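Local atomic coordinates of ORF10 (Moritella marina, PDB entry 6RIW), a protein that probably catalyses carbon-carbon bond formation in polyunsaturated fatty acid synthesis, this piece being the ketosynthase-chain length factor didomain of a larger multidomain synthase. Residues Ala172-Pro175 / Ala176-Ile179; Ala84-Asp87 / Asp88-Trp92; Glu500-Glu503 / Gln504-Lys507; Ile699-Ile702 / Thr703-Gln706; Gly405-Thr408 / Gly409-Pro413. All blocks are in the same frame, centred on the assembly; numbering follows the deposited sequence.

Contact 1 of 5, residues Ala172-Pro175 / Ala176-Ile179; sequences AGYP and AALI
This is a buried contact between neighbouring turns at the start of helix 174-183, carried by Y174 and L178, four residues apart on one side of the helix. The leucine lies over one face of the phenol, L178 CB 4.1 Å from the plane of the Y174 ring and displaced toward the rim, and the branch ending in CD1 runs on to the far end of the tyrosine, 3.7 Å from its OH. With CG anti to the backbone N (chi1 -174°), the tyrosine is carried forward along the helix toward L178. Its hydroxyl continues past the leucine to a hydrogen bond with Y82 OH, so a buried polar atom is satisfied at the end of an otherwise apolar contact. A valine here would probably leave the Y82 hydroxyl without this partner and open a gap over L178 CB and CD1. Helix 174-183 belongs to the first of two thiolase-like halves and leads into strand 189-193, which pairs antiparallel with strand 659-663 of the second. P175 suits the opening turn, since a first-turn residue need not donate a backbone N-H within the helix. Regular winding begins at once: L178 N donates to Y174 O at 2.7 Å, the C=O pointing almost straight at the donor (171°), and I179 N donates to P175 O at 3.0 Å. The small A176 lets the helix lie close against L119 of strand 115-120, while P175 and L178 face helix 88-104.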
loop_
_atom_site.group_PDB
_atom_site.type_symbol
_atom_site.label_atom_id
_atom_site.label_comp_id
_atom_site.label_asym_id
_atom_site.label_seq_id
_atom_site.Cartn_x
_atom_site.Cartn_y
_atom_site.Cartn_z
ATOM N N ALA A 172 -3.317 4.742 0.796
ATOM C CA ALA A 172 -2.394 3.897 0.032
ATOM C C ALA A 172 -2.112 4.445 -1.375
ATOM O O ALA A 172 -0.949 4.667 -1.744
ATOM C CB ALA A 172 -2.931 2.460 -0.034
ATOM N N GLY A 173 -3.153 4.676 -2.174
ATOM C CA GLY A 173 -2.939 4.962 -3.582
ATOM C C GLY A 173 -3.022 6.429 -3.974
ATOM O O GLY A 173 -2.246 6.901 -4.809
ATOM N N TYR A 174 -3.956 7.169 -3.379
ATOM C CA TYR A 174 -4.137 8.571 -3.762
ATOM C C TYR A 174 -2.862 9.417 -3.715
ATOM O O TYR A 174 -2.733 10.323 -4.558
ATOM C CB TYR A 174 -5.222 9.206 -2.879
ATOM C CG TYR A 174 -5.572 10.621 -3.289
ATOM C CD1 TYR A 174 -6.092 10.890 -4.552
ATOM C CD2 TYR A 174 -5.379 11.688 -2.402
ATOM C CE1 TYR A 174 -6.419 12.206 -4.934
ATOM C CE2 TYR A 174 -5.690 13.001 -2.772
ATOM C CZ TYR A 174 -6.209 13.250 -4.038
ATOM O OH TYR A 174 -6.528 14.551 -4.399
ATOM N N PRO A 175 -1.912 9.213 -2.796
ATOM C CA PRO A 175 -0.702 10.063 -2.829
ATOM C C PRO A 175 0.020 10.041 -4.167
ATOM O O PRO A 175 0.567 11.074 -4.583
ATOM C CB PRO A 175 0.161 9.484 -1.702
ATOM C CG PRO A 175 -0.890 9.000 -0.690
ATOM C CD PRO A 175 -1.967 8.398 -1.566
ATOM N N ALA A 176 0.039 8.896 -4.859
ATOM C CA ALA A 176 0.673 8.858 -6.174
ATOM C C ALA A 176 -0.143 9.637 -7.207
ATOM O O ALA A 176 0.423 10.340 -8.050
ATOM C CB ALA A 176 0.866 7.413 -6.628
ATOM N N ALA A 177 -1.471 9.521 -7.165
ATOM C CA ALA A 177 -2.302 10.296 -8.081
ATOM C C ALA A 177 -2.233 11.784 -7.764
ATOM O O ALA A 177 -2.329 12.618 -8.667
ATOM C CB ALA A 177 -3.755 9.801 -8.021
ATOM N N LEU A 178 -2.082 12.135 -6.489
ATOM C CA LEU A 178 -1.982 13.539 -6.127
ATOM C C LEU A 178 -0.686 14.140 -6.647
ATOM O O LEU A 178 -0.675 15.274 -7.145
ATOM C CB LEU A 178 -2.060 13.686 -4.615
ATOM C CG LEU A 178 -1.821 15.101 -4.098
ATOM C CD1 LEU A 178 -3.068 15.899 -4.306
ATOM C CD2 LEU A 178 -1.495 15.064 -2.618
ATOM N N ILE A 179 0.412 13.397 -6.520
ATOM C CA ILE A 179 1.677 13.818 -7.114
ATOM C C ILE A 179 1.508 14.043 -8.613
ATOM O O ILE A 179 1.957 15.058 -9.158
ATOM C CB ILE A 179 2.776 12.788 -6.803
ATOM C CG1 ILE A 179 3.239 12.982 -5.352
ATOM C CG2 ILE A 179 3.938 12.887 -7.811
ATOM C CD1 ILE A 179 3.970 11.789 -4.787
#

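Contact 2 of 5, residues Ala84-Asp87 / Asp88-Trp92; sequences AGLD and DLNQW
D87 takes the amide of L89 on its carboxylate, with L89 N 2.9 Å from D87 OD2 and the N-H...O angle an almost straight 175°. This is an N-cap: D87 stands just before helix 88-104, and its side chain accepts one of the first-turn N-H groups that have no earlier carbonyl in the helix to receive them. The donor meets OD2 on the anti side, 26° out of the carboxylate plane. A chi1 of -167°, placing CG trans to N, swings the carboxylate forward over the opening turn. Its other oxygen, OD1, is held by S128 OG and receives a weak bond from a water that also accepts from D88 N at 2.9 Å, so both branches are occupied and the group is hindered from turning. The main chain of D87 serves the helix too, Q91 N donating to D87 O at 3.0 Å in the carbonyl plane. Two acids in a row suit the N-terminal end of a helix, where the helix dipole would be expected to stabilise negative charge; D88 OD2 also forms a salt bridge with K127. Farther out, the extended Q91 side chain runs back alongside the incoming loop, its CG 3.6 Å from L86 O, and its NE2 bonds to L83 O. L86 CB meets N90 CB at 3.8 Å, the side chains crossing at about a right angle, and both pack on L178 of helix 174-183. On the helix itself D88 CB sits 3.6 Å above one face of the W92 ring, offset toward its rim.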
loop_
_atom_site.group_PDB
_atom_site.type_symbol
_atom_site.label_atom_id
_atom_site.label_comp_id
_atom_site.label_asym_id
_atom_site.label_seq_id
_atom_site.Cartn_x
_atom_site.Cartn_y
_atom_site.Cartn_z
ATOM N N ALA A 84 -2.230 22.413 1.749
ATOM C CA ALA A 84 -1.877 22.713 3.131
ATOM C C ALA A 84 -2.652 21.868 4.133
ATOM O O ALA A 84 -2.179 21.683 5.256
ATOM C CB ALA A 84 -2.121 24.199 3.427
ATOM N N GLY A 85 -3.826 21.376 3.769
ATOM C CA GLY A 85 -4.641 20.589 4.669
ATOM C C GLY A 85 -4.429 19.093 4.569
ATOM O O GLY A 85 -5.225 18.333 5.126
ATOM N N LEU A 86 -3.379 18.644 3.897
ATOM C CA LEU A 86 -3.112 17.219 3.761
ATOM C C LEU A 86 -1.993 16.791 4.708
ATOM O O LEU A 86 -1.178 17.605 5.160
ATOM C CB LEU A 86 -2.767 16.876 2.306
ATOM C CG LEU A 86 -3.861 17.145 1.260
ATOM C CD1 LEU A 86 -3.351 16.820 -0.131
ATOM C CD2 LEU A 86 -5.086 16.301 1.559
ATOM N N ASP A 87 -1.969 15.491 4.998
ATOM C CA ASP A 87 -1.022 14.874 5.920
ATOM C C ASP A 87 0.426 15.018 5.438
ATOM O O ASP A 87 0.706 15.230 4.249
ATOM C CB ASP A 87 -1.349 13.371 6.066
ATOM C CG ASP A 87 -0.630 12.695 7.225
ATOM O OD1 ASP A 87 -1.112 12.813 8.388
ATOM O OD2 ASP A 87 0.394 11.988 6.983
ATOM N N ASP A 88 1.352 14.840 6.391
ATOM C CA ASP A 88 2.779 14.694 6.069
ATOM C C ASP A 88 2.998 13.720 4.920
ATOM O O ASP A 88 3.880 13.923 4.069
ATOM C CB ASP A 88 3.538 14.177 7.292
ATOM C CG ASP A 88 3.781 15.245 8.347
ATOM O OD1 ASP A 88 3.735 16.445 8.006
ATOM O OD2 ASP A 88 4.004 14.859 9.523
ATOM N N LEU A 89 2.256 12.612 4.914
ATOM C CA LEU A 89 2.412 11.641 3.828
ATOM C C LEU A 89 2.355 12.332 2.474
ATOM O O LEU A 89 3.236 12.148 1.624
ATOM C CB LEU A 89 1.330 10.576 3.915
ATOM C CG LEU A 89 1.668 9.260 3.201
ATOM C CD1 LEU A 89 0.798 8.141 3.772
ATOM C CD2 LEU A 89 1.460 9.398 1.731
ATOM N N ASN A 90 1.304 13.116 2.249
ATOM C CA ASN A 90 1.145 13.782 0.962
ATOM C C ASN A 90 2.160 14.896 0.792
ATOM O O ASN A 90 2.739 15.060 -0.295
ATOM C CB ASN A 90 -0.269 14.348 0.840
ATOM C CG ASN A 90 -1.344 13.305 1.119
ATOM O OD1 ASN A 90 -1.899 12.720 0.202
ATOM N ND2 ASN A 90 -1.633 13.073 2.390
ATOM N N GLN A 91 2.371 15.689 1.843
ATOM C CA GLN A 91 3.226 16.868 1.706
ATOM C C GLN A 91 4.677 16.473 1.476
ATOM O O GLN A 91 5.382 17.107 0.676
ATOM C CB GLN A 91 3.099 17.743 2.945
ATOM C CG GLN A 91 1.675 18.314 3.090
ATOM C CD GLN A 91 1.562 19.322 4.200
ATOM O OE1 GLN A 91 2.404 19.375 5.092
ATOM N NE2 GLN A 91 0.508 20.143 4.151
ATOM N N TRP A 92 5.149 15.442 2.179
ATOM C CA TRP A 92 6.528 15.014 1.972
ATOM C C TRP A 92 6.727 14.483 0.556
ATOM O O TRP A 92 7.766 14.729 -0.059
ATOM C CB TRP A 92 6.919 13.951 2.992
ATOM C CG TRP A 92 6.951 14.428 4.404
ATOM C CD1 TRP A 92 6.831 15.718 4.857
ATOM C CD2 TRP A 92 7.100 13.608 5.564
ATOM N NE1 TRP A 92 6.898 15.745 6.225
ATOM C CE2 TRP A 92 7.074 14.463 6.685
ATOM C CE3 TRP A 92 7.257 12.232 5.762
ATOM C CZ2 TRP A 92 7.171 13.983 7.996
ATOM C CZ3 TRP A 92 7.370 11.752 7.064
ATOM C CH2 TRP A 92 7.333 12.631 8.164
HETATM O O HOH W 1 0.806 14.568 9.254
#

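Contact 3 of 5, residues Glu500-Glu503 / Gln504-Lys507; sequences ELPE and QRWK
L501 spreads both of its methyl groups over one face of the W506 indole. CD1 makes a CH-pi contact with the five-membered ring, 3.6 Å from its centroid and only 15° off the normal, while L501 CD2 lies over W506 CG and CD2, 3.8 Å from each. A branched leucine suits the place because its two methyls can span a broad flat surface; chi1 at 180° extends the side chain across to the indole. The same CD1 also touches R505 CB at 3.7 Å, so the aliphatic root of the arginine closes one flank, and the P502 ring lies side by side with the R505 stem. Main-chain bonds hold the bend: R505 N donates to P502 O at 3.0 Å from well above the carbonyl plane, and a water joins E503 O to W506 N. A type I beta turn follows from Q504 to K507, closed by K507 N on Q504 O at 3.0 Å. An alanine in place of W506 would probably leave both L501 methyls facing a gap and rob G697 O of the indole N-H it accepts. Beyond its root R505 leads away from the leucine to salt bridges with E587 and with E743 of strand 741-752. The loop, running between helices 484-492 and 513-519, thus lies against helix 699-706, where W506 packs on I699 and I702.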
loop_
_atom_site.group_PDB
_atom_site.type_symbol
_atom_site.label_atom_id
_atom_site.label_comp_id
_atom_site.label_asym_id
_atom_site.label_seq_id
_atom_site.Cartn_x
_atom_site.Cartn_y
_atom_site.Cartn_z
ATOM N N GLU A 500 -29.519 -6.744 4.806
ATOM C CA GLU A 500 -29.286 -5.808 5.897
ATOM C C GLU A 500 -27.939 -6.087 6.561
ATOM O O GLU A 500 -27.340 -7.156 6.412
ATOM C CB GLU A 500 -30.427 -5.880 6.918
ATOM C CG GLU A 500 -31.795 -5.623 6.301
ATOM C CD GLU A 500 -32.054 -4.180 5.863
ATOM O OE1 GLU A 500 -31.281 -3.248 6.214
ATOM O OE2 GLU A 500 -33.056 -3.980 5.133
ATOM N N LEU A 501 -27.465 -5.098 7.303
ATOM C CA LEU A 501 -26.156 -5.186 7.940
ATOM C C LEU A 501 -26.068 -6.394 8.873
ATOM O O LEU A 501 -26.914 -6.539 9.753
ATOM C CB LEU A 501 -25.910 -3.899 8.736
ATOM C CG LEU A 501 -24.562 -3.862 9.473
ATOM C CD1 LEU A 501 -23.465 -3.509 8.506
ATOM C CD2 LEU A 501 -24.610 -2.824 10.608
ATOM N N PRO A 502 -25.068 -7.268 8.723
ATOM C CA PRO A 502 -24.911 -8.376 9.678
ATOM C C PRO A 502 -24.690 -7.831 11.079
ATOM O O PRO A 502 -24.070 -6.784 11.263
ATOM C CB PRO A 502 -23.672 -9.126 9.170
ATOM C CG PRO A 502 -23.598 -8.754 7.696
ATOM C CD PRO A 502 -24.115 -7.342 7.605
ATOM N N GLU A 503 -25.199 -8.570 12.077
ATOM C CA GLU A 503 -25.264 -8.038 13.439
ATOM C C GLU A 503 -23.921 -7.558 13.980
ATOM O O GLU A 503 -23.890 -6.557 14.706
ATOM C CB GLU A 503 -25.867 -9.088 14.390
ATOM C CG GLU A 503 -27.359 -9.126 14.217
ATOM C CD GLU A 503 -28.126 -9.502 15.489
ATOM O OE1 GLU A 503 -27.524 -10.143 16.395
ATOM O OE2 GLU A 503 -29.338 -9.158 15.544
ATOM N N GLN A 504 -22.817 -8.238 13.674
ATOM C CA GLN A 504 -21.521 -7.846 14.219
ATOM C C GLN A 504 -20.669 -7.029 13.252
ATOM O O GLN A 504 -19.548 -6.644 13.603
ATOM C CB GLN A 504 -20.736 -9.090 14.629
ATOM C CG GLN A 504 -21.325 -9.820 15.830
ATOM C CD GLN A 504 -20.602 -11.128 16.040
ATOM O OE1 GLN A 504 -19.382 -11.144 16.172
ATOM N NE2 GLN A 504 -21.344 -12.236 16.049
ATOM N N ARG A 505 -21.168 -6.751 12.058
ATOM C CA ARG A 505 -20.319 -6.180 11.016
ATOM C C ARG A 505 -19.787 -4.790 11.392
ATOM O O ARG A 505 -18.661 -4.443 11.021
ATOM C CB ARG A 505 -21.097 -6.114 9.701
ATOM C CG ARG A 505 -20.272 -5.578 8.493
ATOM C CD ARG A 505 -19.257 -6.631 8.016
ATOM N NE ARG A 505 -18.285 -6.075 7.064
ATOM C CZ ARG A 505 -17.167 -5.456 7.443
ATOM N NH1 ARG A 505 -16.889 -5.275 8.743
ATOM N NH2 ARG A 505 -16.308 -5.010 6.521
ATOM N N TRP A 506 -20.587 -3.963 12.068
ATOM C CA TRP A 506 -20.108 -2.660 12.560
ATOM C C TRP A 506 -19.840 -2.659 14.067
ATOM O O TRP A 506 -19.790 -1.591 14.695
ATOM C CB TRP A 506 -21.101 -1.545 12.219
ATOM C CG TRP A 506 -21.176 -1.189 10.755
ATOM C CD1 TRP A 506 -20.519 -1.797 9.714
ATOM C CD2 TRP A 506 -21.970 -0.146 10.180
ATOM N NE1 TRP A 506 -20.858 -1.172 8.513
ATOM C CE2 TRP A 506 -21.754 -0.166 8.784
ATOM C CE3 TRP A 506 -22.835 0.823 10.721
ATOM C CZ2 TRP A 506 -22.375 0.744 7.915
ATOM C CZ3 TRP A 506 -23.449 1.732 9.857
ATOM C CH2 TRP A 506 -23.226 1.680 8.466
ATOM N N LYS A 507 -19.635 -3.832 14.662
ATOM C CA LYS A 507 -19.427 -3.932 16.109
ATOM C C LYS A 507 -20.556 -3.244 16.868
ATOM O O LYS A 507 -20.352 -2.689 17.962
ATOM C CB LYS A 507 -18.056 -3.354 16.513
ATOM C CG LYS A 507 -16.887 -4.176 16.029
ATOM C CD LYS A 507 -15.523 -3.629 16.520
ATOM C CE LYS A 507 -14.434 -4.663 16.222
ATOM N NZ LYS A 507 -13.107 -4.397 16.876
HETATM O O HOH W 2 -22.821 -4.126 13.860
#

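Contact 4 of 5, residues Ile699-Ile702 / Thr703-Gln706; sequences IENI and TLRQ
N701 and R705, four residues apart on a helix, cross at a slant, with the amide and guanidinium planes 64° apart. R705 NE donates to N701 OD1 at 3.0 Å with an N-H...O angle of 165°, and the oxygen lies in the guanidinium plane at its edge. The arginine reaches it by bending at chi2 (-61°), which also brings its CG within 3.4 Å of N701 OD1. A water makes a second link, through the terminal NH2, giving a bond to N701 OD1 and accepting from R705 NH2 at 2.9 Å. On the other branch, N701 ND2 bonds to S696 O, so the amide is engaged at both ends and its flip is fixed. L704 CD2 lies over one face of the guanidinium, offset toward its rim. On the other side of the helix, T703 reaches back to I699: its N and its OG1, the latter 2.8 Å off, both donate to I699 O, from opposite faces of the carbonyl plane. Threonine suits this buried turn because its hydroxyl can be satisfied within the helix itself. E700 OE2, also buried, is bonded by Y137 OH of helix 129-148 and by Q590 NE2. Such i to i+4 links are characteristic of alpha helices; this short one follows strand 687-694 in the second thiolase-like half and packs against helix 129-148 of the first, at the junction of the two.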
loop_
_atom_site.group_PDB
_atom_site.type_symbol
_atom_site.label_atom_id
_atom_site.label_comp_id
_atom_site.label_asym_id
_atom_site.label_seq_id
_atom_site.Cartn_x
_atom_site.Cartn_y
_atom_site.Cartn_z
ATOM N N ILE A 699 -17.976 0.303 8.773
ATOM C CA ILE A 699 -18.522 1.619 9.076
ATOM C C ILE A 699 -17.532 2.707 8.670
ATOM O O ILE A 699 -17.931 3.815 8.278
ATOM C CB ILE A 699 -18.921 1.734 10.560
ATOM C CG1 ILE A 699 -19.768 2.999 10.769
ATOM C CG2 ILE A 699 -17.664 1.662 11.491
ATOM C CD1 ILE A 699 -20.414 3.123 12.174
ATOM N N GLU A 700 -16.238 2.409 8.728
ATOM C CA GLU A 700 -15.243 3.403 8.327
ATOM C C GLU A 700 -15.367 3.730 6.846
ATOM O O GLU A 700 -15.273 4.900 6.449
ATOM C CB GLU A 700 -13.836 2.896 8.631
ATOM C CG GLU A 700 -13.536 2.773 10.119
ATOM C CD GLU A 700 -13.867 1.406 10.720
ATOM O OE1 GLU A 700 -14.670 0.636 10.123
ATOM O OE2 GLU A 700 -13.330 1.104 11.809
ATOM N N ASN A 701 -15.572 2.710 6.009
ATOM C CA ASN A 701 -15.723 3.014 4.591
ATOM C C ASN A 701 -17.024 3.737 4.301
ATOM O O ASN A 701 -17.052 4.630 3.454
ATOM C CB ASN A 701 -15.636 1.774 3.713
ATOM C CG ASN A 701 -15.589 2.150 2.240
ATOM O OD1 ASN A 701 -14.648 2.828 1.806
ATOM N ND2 ASN A 701 -16.605 1.761 1.478
ATOM N N ILE A 702 -18.119 3.371 4.969
ATOM C CA ILE A 702 -19.362 4.097 4.719
ATOM C C ILE A 702 -19.195 5.570 5.111
ATOM O O ILE A 702 -19.577 6.487 4.360
ATOM C CB ILE A 702 -20.548 3.434 5.453
ATOM C CG1 ILE A 702 -21.249 2.387 4.579
ATOM C CG2 ILE A 702 -21.654 4.499 5.705
ATOM C CD1 ILE A 702 -20.363 1.276 4.069
ATOM N N THR A 703 -18.591 5.812 6.273
ATOM C CA THR A 703 -18.254 7.166 6.723
ATOM C C THR A 703 -17.421 7.922 5.691
ATOM O O THR A 703 -17.728 9.070 5.340
ATOM C CB THR A 703 -17.471 7.076 8.040
ATOM O OG1 THR A 703 -18.286 6.464 9.037
ATOM C CG2 THR A 703 -17.051 8.466 8.524
ATOM N N LEU A 704 -16.356 7.293 5.202
ATOM C CA LEU A 704 -15.482 7.940 4.228
ATOM C C LEU A 704 -16.224 8.280 2.938
ATOM O O LEU A 704 -16.131 9.406 2.429
ATOM C CB LEU A 704 -14.281 7.027 3.933
ATOM C CG LEU A 704 -13.376 7.495 2.785
ATOM C CD1 LEU A 704 -12.828 8.906 3.086
ATOM C CD2 LEU A 704 -12.237 6.508 2.544
ATOM N N ARG A 705 -16.921 7.297 2.351
ATOM C CA ARG A 705 -17.464 7.527 1.020
ATOM C C ARG A 705 -18.651 8.459 1.049
ATOM O O ARG A 705 -18.896 9.144 0.051
ATOM C CB ARG A 705 -17.842 6.193 0.356
ATOM C CG ARG A 705 -16.655 5.190 0.335
ATOM C CD ARG A 705 -15.456 5.722 -0.454
ATOM N NE ARG A 705 -14.319 4.791 -0.374
ATOM C CZ ARG A 705 -13.184 4.916 -1.060
ATOM N NH1 ARG A 705 -13.004 5.929 -1.917
ATOM N NH2 ARG A 705 -12.218 4.013 -0.887
ATOM N N GLN A 706 -19.346 8.559 2.186
ATOM C CA GLN A 706 -20.386 9.583 2.314
ATOM C C GLN A 706 -19.848 10.990 2.091
ATOM O O GLN A 706 -20.620 11.887 1.731
ATOM C CB GLN A 706 -21.035 9.520 3.702
ATOM C CG GLN A 706 -22.163 8.510 3.804
ATOM C CD GLN A 706 -23.128 8.894 4.901
ATOM O OE1 GLN A 706 -24.327 8.963 4.667
ATOM N NE2 GLN A 706 -22.600 9.199 6.108
HETATM O O HOH W 3 -12.060 1.528 0.634
#

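Contact 5 of 5, residues Gly405-Thr408 / Gly409-Pro413; sequences GYFT and GEQMP
A single 3-10 turn, residues 409-411, opens here in the loop between the short strands 389-390 and 417-418, and T408 and Q411 tie its ends together. Q411 bends at chi2 (77°) so that its amide folds back on the chain: T408 N donates to Q411 OE1 at 2.9 Å, the donor nearly along the C=O axis. In return Q411 N donates to T408 O at 2.8 Å, from above the carbonyl plane. The threonine hydroxyl adds a longer bond, accepting from E410 N at 3.3 Å. A water lies 2.7 Å from T408 OG1 and donates to Q411 OE1, so OE1 takes two donors, T408 N and the water. The glutamine stem also meets an aromatic neighbour, its CG standing 3.9 Å from F407 CD1 at the ring edge, with ring and amide planes 70° apart. Glutamine suits this position: an aliphatic stem for the phenylalanine, a carbonyl for the backbone. F407 itself packs on M346 of helix 336-350 and on L359 of strand 358-360. The reciprocal side-chain bonds at the start of the turn resemble a capping box, except that the T408 hydroxyl takes the N-H of E410, second residue of the turn, rather than that of Q411.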
loop_
_atom_site.group_PDB
_atom_site.type_symbol
_atom_site.label_atom_id
_atom_site.label_comp_id
_atom_site.label_asym_id
_atom_site.label_seq_id
_atom_site.Cartn_x
_atom_site.Cartn_y
_atom_site.Cartn_z
ATOM N N GLY A 405 33.551 -16.861 7.318
ATOM C CA GLY A 405 34.637 -15.903 7.387
ATOM C C GLY A 405 34.990 -15.229 6.084
ATOM O O GLY A 405 36.066 -14.628 5.979
ATOM N N TYR A 406 34.110 -15.304 5.079
ATOM C CA TYR A 406 34.421 -14.731 3.775
ATOM C C TYR A 406 34.404 -13.208 3.827
ATOM O O TYR A 406 35.347 -12.556 3.370
ATOM C CB TYR A 406 33.439 -15.255 2.724
ATOM C CG TYR A 406 33.800 -14.889 1.300
ATOM C CD1 TYR A 406 34.795 -15.586 0.608
ATOM C CD2 TYR A 406 33.156 -13.844 0.642
ATOM C CE1 TYR A 406 35.134 -15.252 -0.700
ATOM C CE2 TYR A 406 33.491 -13.501 -0.676
ATOM C CZ TYR A 406 34.480 -14.212 -1.338
ATOM O OH TYR A 406 34.808 -13.886 -2.629
ATOM N N PHE A 407 33.329 -12.626 4.365
ATOM C CA PHE A 407 33.227 -11.190 4.611
ATOM C C PHE A 407 33.532 -10.901 6.073
ATOM O O PHE A 407 33.028 -11.594 6.963
ATOM C CB PHE A 407 31.822 -10.676 4.277
ATOM C CG PHE A 407 31.577 -10.485 2.811
ATOM C CD1 PHE A 407 32.120 -9.397 2.146
ATOM C CD2 PHE A 407 30.803 -11.389 2.102
ATOM C CE1 PHE A 407 31.895 -9.202 0.791
ATOM C CE2 PHE A 407 30.581 -11.208 0.735
ATOM C CZ PHE A 407 31.131 -10.117 0.084
ATOM N N THR A 408 34.352 -9.884 6.322
ATOM C CA THR A 408 34.649 -9.459 7.686
ATOM C C THR A 408 34.671 -7.939 7.715
ATOM O O THR A 408 34.450 -7.275 6.697
ATOM C CB THR A 408 35.995 -10.010 8.182
ATOM O OG1 THR A 408 37.055 -9.429 7.411
ATOM C CG2 THR A 408 36.051 -11.525 8.066
ATOM N N GLY A 409 35.005 -7.391 8.889
ATOM C CA GLY A 409 35.171 -5.956 9.042
ATOM C C GLY A 409 36.168 -5.335 8.084
ATOM O O GLY A 409 36.136 -4.116 7.876
ATOM N N GLU A 410 37.058 -6.137 7.490
ATOM C CA GLU A 410 37.954 -5.597 6.476
ATOM C C GLU A 410 37.197 -5.087 5.251
ATOM O O GLU A 410 37.722 -4.247 4.510
ATOM C CB GLU A 410 38.982 -6.655 6.056
ATOM C CG GLU A 410 39.935 -6.187 4.953
ATOM C CD GLU A 410 41.337 -6.759 5.075
ATOM O OE1 GLU A 410 42.292 -5.959 5.241
ATOM O OE2 GLU A 410 41.478 -8.000 4.991
ATOM N N GLN A 411 35.974 -5.560 5.021
ATOM C CA GLN A 411 35.163 -5.084 3.907
ATOM C C GLN A 411 34.154 -4.017 4.316
ATOM O O GLN A 411 33.309 -3.650 3.496
ATOM C CB GLN A 411 34.419 -6.249 3.248
ATOM C CG GLN A 411 35.277 -7.104 2.347
ATOM C CD GLN A 411 36.175 -8.050 3.138
ATOM O OE1 GLN A 411 35.731 -8.708 4.081
ATOM N NE2 GLN A 411 37.448 -8.112 2.755
ATOM N N MET A 412 34.202 -3.521 5.553
ATOM C CA MET A 412 33.191 -2.582 6.044
ATOM C C MET A 412 33.812 -1.255 6.468
ATOM O O MET A 412 34.241 -1.108 7.626
ATOM C CB MET A 412 32.411 -3.205 7.200
ATOM C CG MET A 412 31.961 -4.635 6.939
ATOM S SD MET A 412 31.209 -5.356 8.400
ATOM C CE MET A 412 30.884 -7.033 7.855
ATOM N N PRO A 413 33.841 -0.256 5.590
ATOM C CA PRO A 413 34.419 1.047 5.954
ATOM C C PRO A 413 33.719 1.666 7.154
ATOM O O PRO A 413 32.488 1.736 7.215
ATOM C CB PRO A 413 34.212 1.894 4.691
ATOM C CG PRO A 413 33.983 0.917 3.595
ATOM C CD PRO A 413 33.344 -0.285 4.205
HETATM O O HOH W 4 37.867 -10.247 4.923
#

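Contacts 2, 1 and 5 follow one another along the first thiolase-like half, and contacts 3 and 4 come later, in the second. Contacts 1 and 2 have centres 11 Å apart and touch where helix 174-183 packs on helix 88-104, P175 CG lying 3.4 Å from L89 CD2. Contacts 3 and 4, 14 Å apart between centres, also touch, with W506 NE1 3.2 Å from I699 N. Contact 5 is peripheral, about 58 Å from contact 3 between centres. Contacts 1 and 4, by contrast, come within about 8 Å at their nearest atoms, near the junction where strand 189-193 of the first half pairs with strand 659-663 of the second.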